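PUA domain-containing protein (Archaeoglobus fulgidus DSM 4304, PDB 2Q07) is of unknown function but belongs to the archaeosine synthase type 1 family and probably binds RNA in tRNA modification, this chain being its PUA-containing C-terminal part. Local coordinates at residues Arg15-Phe18 with Glu19-Glu23; Val70-Arg73 with Glu74-Leu77; His175-Ser178 with Tyr179-Ile183. All blocks are in the same frame, centred on the assembly; numbering follows the deposited sequence.

Contact 1: Arg15-Phe18 with Glu19-Glu23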
loop_
_atom_site.group_PDB
_atom_site.type_symbol
_atom_site.label_atom_id
_atom_site.label_comp_id
_atom_site.label_asym_id
_atom_site.label_seq_id
_atom_site.Cartn_x
_atom_site.Cartn_y
_atom_site.Cartn_z
ATOM N N ARG A 15 5.728 5.411 -11.218
ATOM C CA ARG A 15 4.838 6.515 -11.694
ATOM C C ARG A 15 3.409 6.137 -11.327
ATOM O O ARG A 15 2.669 6.923 -10.732
ATOM C CB ARG A 15 4.940 6.681 -13.216
ATOM C CG ARG A 15 6.354 6.585 -13.770
ATOM C CD ARG A 15 6.828 5.136 -13.849
ATOM N NE ARG A 15 8.260 5.037 -14.119
ATOM C CZ ARG A 15 8.848 5.477 -15.228
ATOM N NH1 ARG A 15 8.126 6.052 -16.182
ATOM N NH2 ARG A 15 10.160 5.348 -15.383
ATOM N N TYR A 16 3.041 4.914 -11.690
ATOM C CA TYR A 16 1.712 4.390 -11.409
ATOM C C TYR A 16 1.506 4.262 -9.908
ATOM O O TYR A 16 0.466 4.657 -9.372
ATOM C CB TYR A 16 1.530 3.014 -12.051
ATOM C CG TYR A 16 0.198 2.398 -11.701
ATOM C CD1 TYR A 16 -0.991 3.001 -12.106
ATOM C CD2 TYR A 16 0.122 1.224 -10.941
ATOM C CE1 TYR A 16 -2.224 2.460 -11.770
ATOM C CE2 TYR A 16 -1.112 0.669 -10.596
ATOM C CZ TYR A 16 -2.281 1.297 -11.016
ATOM O OH TYR A 16 -3.508 0.768 -10.689
ATOM N N PHE A 17 2.507 3.695 -9.243
ATOM C CA PHE A 17 2.464 3.503 -7.802
ATOM C C PHE A 17 2.216 4.839 -7.105
ATOM O O PHE A 17 1.327 4.959 -6.262
ATOM C CB PHE A 17 3.788 2.916 -7.312
ATOM C CG PHE A 17 3.908 2.870 -5.814
ATOM C CD1 PHE A 17 3.136 1.979 -5.066
ATOM C CD2 PHE A 17 4.754 3.751 -5.145
ATOM C CE1 PHE A 17 3.201 1.973 -3.677
ATOM C CE2 PHE A 17 4.827 3.754 -3.749
ATOM C CZ PHE A 17 4.050 2.864 -3.014
ATOM N N PHE A 18 3.021 5.835 -7.465
ATOM C CA PHE A 18 2.921 7.167 -6.886
ATOM C C PHE A 18 1.540 7.782 -7.018
ATOM O O PHE A 18 0.965 8.266 -6.040
ATOM C CB PHE A 18 3.937 8.101 -7.542
ATOM C CG PHE A 18 5.281 8.094 -6.880
ATOM C CD1 PHE A 18 6.441 8.106 -7.641
ATOM C CD2 PHE A 18 5.389 8.096 -5.487
ATOM C CE1 PHE A 18 7.694 8.121 -7.035
ATOM C CE2 PHE A 18 6.637 8.112 -4.873
ATOM C CZ PHE A 18 7.793 8.124 -5.651
ATOM N N GLU A 19 1.009 7.753 -8.230
ATOM C CA GLU A 19 -0.290 8.340 -8.496
ATOM C C GLU A 19 -1.452 7.610 -7.845
ATOM O O GLU A 19 -2.368 8.241 -7.320
ATOM C CB GLU A 19 -0.502 8.455 -10.009
ATOM C CG GLU A 19 0.347 9.570 -10.634
ATOM C CD GLU A 19 0.101 9.762 -12.122
ATOM O OE1 GLU A 19 0.416 10.861 -12.633
ATOM O OE2 GLU A 19 -0.393 8.823 -12.783
ATOM N N ARG A 20 -1.409 6.283 -7.867
ATOM C CA ARG A 20 -2.479 5.491 -7.282
ATOM C C ARG A 20 -2.448 5.552 -5.761
ATOM O O ARG A 20 -3.495 5.636 -5.115
ATOM C CB ARG A 20 -2.382 4.043 -7.760
ATOM C CG ARG A 20 -3.449 3.125 -7.206
ATOM C CD ARG A 20 -4.837 3.642 -7.501
ATOM N NE ARG A 20 -5.854 2.703 -7.052
ATOM C CZ ARG A 20 -7.159 2.878 -7.225
ATOM N NH1 ARG A 20 -7.613 3.964 -7.837
ATOM N NH2 ARG A 20 -8.013 1.960 -6.792
ATOM N N ALA A 21 -1.250 5.507 -5.187
ATOM C CA ALA A 21 -1.132 5.565 -3.737
ATOM C C ALA A 21 -1.603 6.929 -3.253
ATOM O O ALA A 21 -2.260 7.040 -2.226
ATOM C CB ALA A 21 0.320 5.307 -3.306
ATOM N N LEU A 22 -1.290 7.967 -4.019
ATOM C CA LEU A 22 -1.683 9.319 -3.656
ATOM C C LEU A 22 -3.196 9.497 -3.630
ATOM O O LEU A 22 -3.719 10.206 -2.782
ATOM C CB LEU A 22 -1.058 10.335 -4.620
ATOM C CG LEU A 22 -1.243 11.821 -4.290
ATOM C CD1 LEU A 22 -0.500 12.189 -3.014
ATOM C CD2 LEU A 22 -0.724 12.649 -5.457
ATOM N N GLU A 23 -3.917 8.866 -4.548
ATOM C CA GLU A 23 -5.366 9.042 -4.523
ATOM C C GLU A 23 -6.054 8.148 -3.492
ATOM O O GLU A 23 -7.185 8.416 -3.097
ATOM C CB GLU A 23 -5.979 8.848 -5.924
ATOM C CG GLU A 23 -5.832 7.486 -6.553
ATOM C CD GLU A 23 -6.504 7.411 -7.929
ATOM O OE1 GLU A 23 -7.734 7.627 -8.012
ATOM O OE2 GLU A 23 -5.804 7.141 -8.931
#
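Glu19 settles against Arg15 where helix 16-24 begins, a worked example of how alpha-helical i to i+4 pairing couples backbone bonds to side-chain packing. The Glu19 N to Arg15 O bond is 3.1 Å long and nearly straight at the hydrogen (165°). The same carbonyl is flanked by the glutamate's own methylenes, Glu19 CG lying 3.5 Å from Arg15 O. With CG anti to the carbonyl carbon (chi1 -73°) and the chain extended beyond it, the carboxylate is carried back alongside the first turn.

One residue on, Tyr16 and Arg20 repeat the pairing: Arg20 N reaches Tyr16 O at 2.9 Å, almost in line with the carbonyl. Here the side chains join in, for Arg20 CB sits over one face of the tyrosine ring, 4.2 Å above its plane and displaced toward the rim. The arginine then bends at chi2 and sends its guanidinium off the helix, where NE donates to Tyr179 O in helix 168-181; a long salt bridge to Glu23 is secondary.

Phe18 belongs to the buried side. Its carbonyl accepts Leu22 N, while its ring stacks with Trp103 of helix 94-111 and touches Phe99 and Phe107 there. On the neighbouring flank Ala21 CB rests over a face of the Phe17 ring, its closest ring carbon being Phe17 CE1 at 4.4 Å.

Contact 2: Val70-Arg73 with Glu74-Leu77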
loop_
_atom_site.group_PDB
_atom_site.type_symbol
_atom_site.label_atom_id
_atom_site.label_comp_id
_atom_site.label_asym_id
_atom_site.label_seq_id
_atom_site.Cartn_x
_atom_site.Cartn_y
_atom_site.Cartn_z
ATOM N N VAL A 70 8.933 7.263 -2.293
ATOM C CA VAL A 70 8.482 7.905 -1.076
ATOM C C VAL A 70 7.338 6.959 -0.730
ATOM O O VAL A 70 6.449 6.750 -1.557
ATOM C CB VAL A 70 7.909 9.292 -1.354
ATOM C CG1 VAL A 70 7.270 9.833 -0.087
ATOM C CG2 VAL A 70 9.013 10.223 -1.865
ATOM N N VAL A 71 7.342 6.402 0.476
ATOM C CA VAL A 71 6.329 5.417 0.836
ATOM C C VAL A 71 5.538 5.567 2.131
ATOM O O VAL A 71 6.090 5.441 3.216
ATOM C CB VAL A 71 6.964 4.002 0.888
ATOM C CG1 VAL A 71 5.891 2.950 1.133
ATOM C CG2 VAL A 71 7.714 3.722 -0.407
ATOM N N PRO A 72 4.232 5.850 2.029
ATOM C CA PRO A 72 3.455 5.967 3.258
ATOM C C PRO A 72 3.483 4.554 3.849
ATOM O O PRO A 72 3.405 3.563 3.113
ATOM C CB PRO A 72 2.063 6.352 2.750
ATOM C CG PRO A 72 2.388 7.197 1.540
ATOM C CD PRO A 72 3.486 6.396 0.877
ATOM N N ARG A 73 3.606 4.457 5.159
ATOM C CA ARG A 73 3.657 3.157 5.812
ATOM C C ARG A 73 2.550 2.194 5.359
ATOM O O ARG A 73 2.754 0.981 5.311
ATOM C CB ARG A 73 3.592 3.343 7.325
ATOM C CG ARG A 73 3.441 2.044 8.112
ATOM C CD ARG A 73 4.541 1.909 9.139
ATOM N NE ARG A 73 5.782 1.452 8.534
ATOM C CZ ARG A 73 6.997 1.714 9.003
ATOM N NH1 ARG A 73 7.162 2.449 10.097
ATOM N NH2 ARG A 73 8.050 1.218 8.375
ATOM N N GLU A 74 1.391 2.745 5.007
ATOM C CA GLU A 74 0.242 1.937 4.582
ATOM C C GLU A 74 0.428 1.179 3.273
ATOM O O GLU A 74 -0.316 0.243 2.989
ATOM C CB GLU A 74 -1.004 2.814 4.465
ATOM C CG GLU A 74 -1.501 3.401 5.787
ATOM C CD GLU A 74 -0.680 4.583 6.283
ATOM O OE1 GLU A 74 0.271 5.015 5.598
ATOM O OE2 GLU A 74 -1.001 5.089 7.370
ATOM N N PHE A 75 1.407 1.583 2.473
ATOM C CA PHE A 75 1.649 0.923 1.200
ATOM C C PHE A 75 2.965 0.152 1.200
ATOM O O PHE A 75 3.387 -0.342 0.160
ATOM C CB PHE A 75 1.678 1.956 0.063
ATOM C CG PHE A 75 0.442 2.820 -0.027
ATOM C CD1 PHE A 75 0.493 4.169 0.316
ATOM C CD2 PHE A 75 -0.771 2.286 -0.474
ATOM C CE1 PHE A 75 -0.639 4.978 0.218
ATOM C CE2 PHE A 75 -1.913 3.086 -0.579
ATOM C CZ PHE A 75 -1.846 4.439 -0.233
ATOM N N GLU A 76 3.609 0.028 2.355
ATOM C CA GLU A 76 4.909 -0.637 2.398
ATOM C C GLU A 76 4.920 -2.138 2.080
ATOM O O GLU A 76 5.978 -2.748 2.042
ATOM C CB GLU A 76 5.601 -0.368 3.742
ATOM C CG GLU A 76 5.375 -1.399 4.815
ATOM C CD GLU A 76 6.340 -1.230 5.987
ATOM O OE1 GLU A 76 6.531 -2.211 6.732
ATOM O OE2 GLU A 76 6.900 -0.121 6.172
ATOM N N LEU A 77 3.753 -2.722 1.826
ATOM C CA LEU A 77 3.669 -4.149 1.505
ATOM C C LEU A 77 3.380 -4.401 0.023
ATOM O O LEU A 77 3.435 -5.536 -0.446
ATOM C CB LEU A 77 2.598 -4.821 2.374
ATOM C CG LEU A 77 3.109 -5.635 3.577
ATOM C CD1 LEU A 77 4.359 -5.007 4.173
ATOM C CD2 LEU A 77 2.004 -5.748 4.617
#
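Arg73 grips Glu76 side-on, with two nitrogens closing on one carboxylate oxygen: Arg73 NH2 lies 2.8 Å and Arg73 NE 3.1 Å from Glu76 OE2. OE2 lies in the guanidinium plane, yet the two flat groups stand 83° apart. NH2 arrives on the syn side of OE2, whereas NE meets it from above the carboxylate plane. Arg73 CG is anti to the backbone N (chi1 172°), and bends at chi2 and chi3 lay the chain alongside Glu76. Arg73 also holds His49 and Glu62, and Glu76 OE1 is bonded to Tyr193 OH and Leu44 N. A leucine in place of Glu76 would probably leave the Arg73 charge short of a mate and strip Tyr193 OH and Leu44 N of their acceptor.

Beneath the bridge the backbone makes two i to i+3 bonds of 3-10 type, Phe75 N to Pro72 O at 2.9 Å and Glu76 N to Arg73 O at 3.2 Å. Pro72 crosses the Phe75 side chain obliquely, its CB 3.6 Å from Phe75 CD1, and Val71 CG1 packs on the Glu76 backbone. The turn thus ends strand 70-72, an outer strand antiparallel to 61-65, between helix 94-111, whose Phe107 meets Pro72, and helix 168-181, whose Ile172 and Met176 receive Leu77.

Contact 3: His175-Ser178 with Tyr179-Ile183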
loop_
_atom_site.group_PDB
_atom_site.type_symbol
_atom_site.label_atom_id
_atom_site.label_comp_id
_atom_site.label_asym_id
_atom_site.label_seq_id
_atom_site.Cartn_x
_atom_site.Cartn_y
_atom_site.Cartn_z
ATOM N N HIS A 175 -5.809 -0.021 3.099
ATOM C CA HIS A 175 -5.172 0.744 2.031
ATOM C C HIS A 175 -4.802 -0.113 0.834
ATOM O O HIS A 175 -4.792 0.371 -0.288
ATOM C CB HIS A 175 -3.918 1.481 2.531
ATOM C CG HIS A 175 -4.206 2.820 3.136
ATOM N ND1 HIS A 175 -4.867 2.969 4.335
ATOM C CD2 HIS A 175 -3.960 4.074 2.685
ATOM C CE1 HIS A 175 -5.023 4.256 4.594
ATOM N NE2 HIS A 175 -4.483 4.948 3.607
HETATM N N MSE A 176 -4.487 -1.384 1.064
HETATM C CA MSE A 176 -4.129 -2.258 -0.051
HETATM C C MSE A 176 -5.366 -2.600 -0.878
HETATM O O MSE A 176 -5.295 -2.697 -2.101
HETATM C CB MSE A 176 -3.456 -3.523 0.464
HETATM C CG MSE A 176 -2.174 -3.221 1.216
HETATM SE SE MSE A 176 -1.219 -4.793 1.725
HETATM C CE MSE A 176 -1.946 -5.085 3.473
ATOM N N LEU A 177 -6.493 -2.782 -0.199
ATOM C CA LEU A 177 -7.761 -3.075 -0.859
ATOM C C LEU A 177 -8.151 -1.869 -1.721
ATOM O O LEU A 177 -8.568 -2.004 -2.877
ATOM C CB LEU A 177 -8.839 -3.333 0.198
ATOM C CG LEU A 177 -8.899 -4.744 0.773
ATOM C CD1 LEU A 177 -10.000 -4.827 1.834
ATOM C CD2 LEU A 177 -9.182 -5.731 -0.370
ATOM N N SER A 178 -8.002 -0.685 -1.137
ATOM C CA SER A 178 -8.306 0.570 -1.812
ATOM C C SER A 178 -7.417 0.699 -3.048
ATOM O O SER A 178 -7.894 0.938 -4.153
ATOM C CB SER A 178 -8.059 1.733 -0.848
ATOM O OG SER A 178 -8.466 2.969 -1.400
ATOM N N TYR A 179 -6.115 0.519 -2.843
ATOM C CA TYR A 179 -5.135 0.595 -3.917
ATOM C C TYR A 179 -5.511 -0.325 -5.097
ATOM O O TYR A 179 -5.688 0.122 -6.232
ATOM C CB TYR A 179 -3.757 0.192 -3.369
ATOM C CG TYR A 179 -2.612 0.367 -4.341
ATOM C CD1 TYR A 179 -1.850 1.535 -4.346
ATOM C CD2 TYR A 179 -2.304 -0.625 -5.275
ATOM C CE1 TYR A 179 -0.817 1.717 -5.251
ATOM C CE2 TYR A 179 -1.268 -0.454 -6.192
ATOM C CZ TYR A 179 -0.532 0.723 -6.173
ATOM O OH TYR A 179 0.473 0.920 -7.083
ATOM N N GLN A 180 -5.641 -1.612 -4.805
ATOM C CA GLN A 180 -5.948 -2.623 -5.818
ATOM C C GLN A 180 -7.353 -2.659 -6.400
ATOM O O GLN A 180 -7.514 -2.910 -7.592
ATOM C CB GLN A 180 -5.629 -4.007 -5.263
ATOM C CG GLN A 180 -4.185 -4.191 -4.863
ATOM C CD GLN A 180 -3.961 -5.482 -4.114
ATOM O OE1 GLN A 180 -4.328 -6.554 -4.586
ATOM N NE2 GLN A 180 -3.344 -5.389 -2.943
ATOM N N PHE A 181 -8.363 -2.402 -5.578
ATOM C CA PHE A 181 -9.745 -2.478 -6.048
ATOM C C PHE A 181 -10.603 -1.240 -5.842
ATOM O O PHE A 181 -11.742 -1.197 -6.311
ATOM C CB PHE A 181 -10.445 -3.667 -5.373
ATOM C CG PHE A 181 -9.656 -4.939 -5.419
ATOM C CD1 PHE A 181 -9.113 -5.475 -4.253
ATOM C CD2 PHE A 181 -9.438 -5.596 -6.625
ATOM C CE1 PHE A 181 -8.367 -6.640 -4.282
ATOM C CE2 PHE A 181 -8.687 -6.772 -6.670
ATOM C CZ PHE A 181 -8.150 -7.293 -5.496
ATOM N N GLY A 182 -10.082 -0.239 -5.138
ATOM C CA GLY A 182 -10.864 0.959 -4.918
ATOM C C GLY A 182 -12.045 0.702 -4.008
ATOM O O GLY A 182 -13.091 1.337 -4.150
ATOM N N ILE A 183 -11.897 -0.247 -3.084
ATOM C CA ILE A 183 -12.957 -0.554 -2.123
ATOM C C ILE A 183 -12.304 -0.773 -0.762
ATOM O O ILE A 183 -11.077 -0.735 -0.633
ATOM C CB ILE A 183 -13.738 -1.868 -2.459
ATOM C CG1 ILE A 183 -12.890 -3.095 -2.099
ATOM C CG2 ILE A 183 -14.127 -1.907 -3.935
ATOM C CD1 ILE A 183 -13.580 -4.426 -2.390
#
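Tyr179 N bonds to His175 O, and Gln180 N to Met176 O at 2.9 Å, continuing the regular i to i+4 pattern into the last turn of helix 168-181. Phe181 N then reaches Leu177 O at 2.7 Å. Gly182 breaks the series with positive phi (68°), while its N still donates to Ser178 O at 2.7 Å and only weakly to Leu177 O. Past the glycine the chain turns back, and extended Ile183 brings its O to 3.5 Å from Leu177 CB.

Among the side chains, Leu177 and Phe181 meet obliquely, Leu177 CD2 lying 3.9 Å from Phe181 CD1. Leu177 CG, anti to the carbonyl carbon (chi1 -83°), carries the CD2 branch to the Phe181 ring one turn later. Gln180 CB sits over the centre of the Phe181 ring, 3.8 Å above its plane. Leu177 and Phe181 face strand 214-217 and helix 219-227: Leu177 touches Leu215 and Ile221, and Phe181 touches Ile217 and Leu225. Tyr179, in contrast, packs on Tyr16 and Phe17 of helix 16-24.

Such an ending is the alpha-L type of C-cap: a glycine in left-handed conformation stops the helix while its amide keeps an i to i+4 bond, here within the AF_0587-like pre-PUA region.

Three local contacts, in series along the chain, converge at one junction. The centres of contacts 1 and 2 lie about 11 Å apart. Those of contacts 1 and 3 are separated by about 12 Å, and those of contacts 2 and 3 by about 13 Å. Contacts 1 and 2 belong to the DUF5591 region, the first on helix 16-24, the second at the end of an outer strand of the mixed five-stranded sheet. Contact 3 closes helix 168-181 in the pre-PUA region. Phe75 joins all three, touching Phe17 and Ala21 and, edge-to-face, His175. Short-range turns thereby present the surfaces on which two sequence regions pack, with the PUA domain following later.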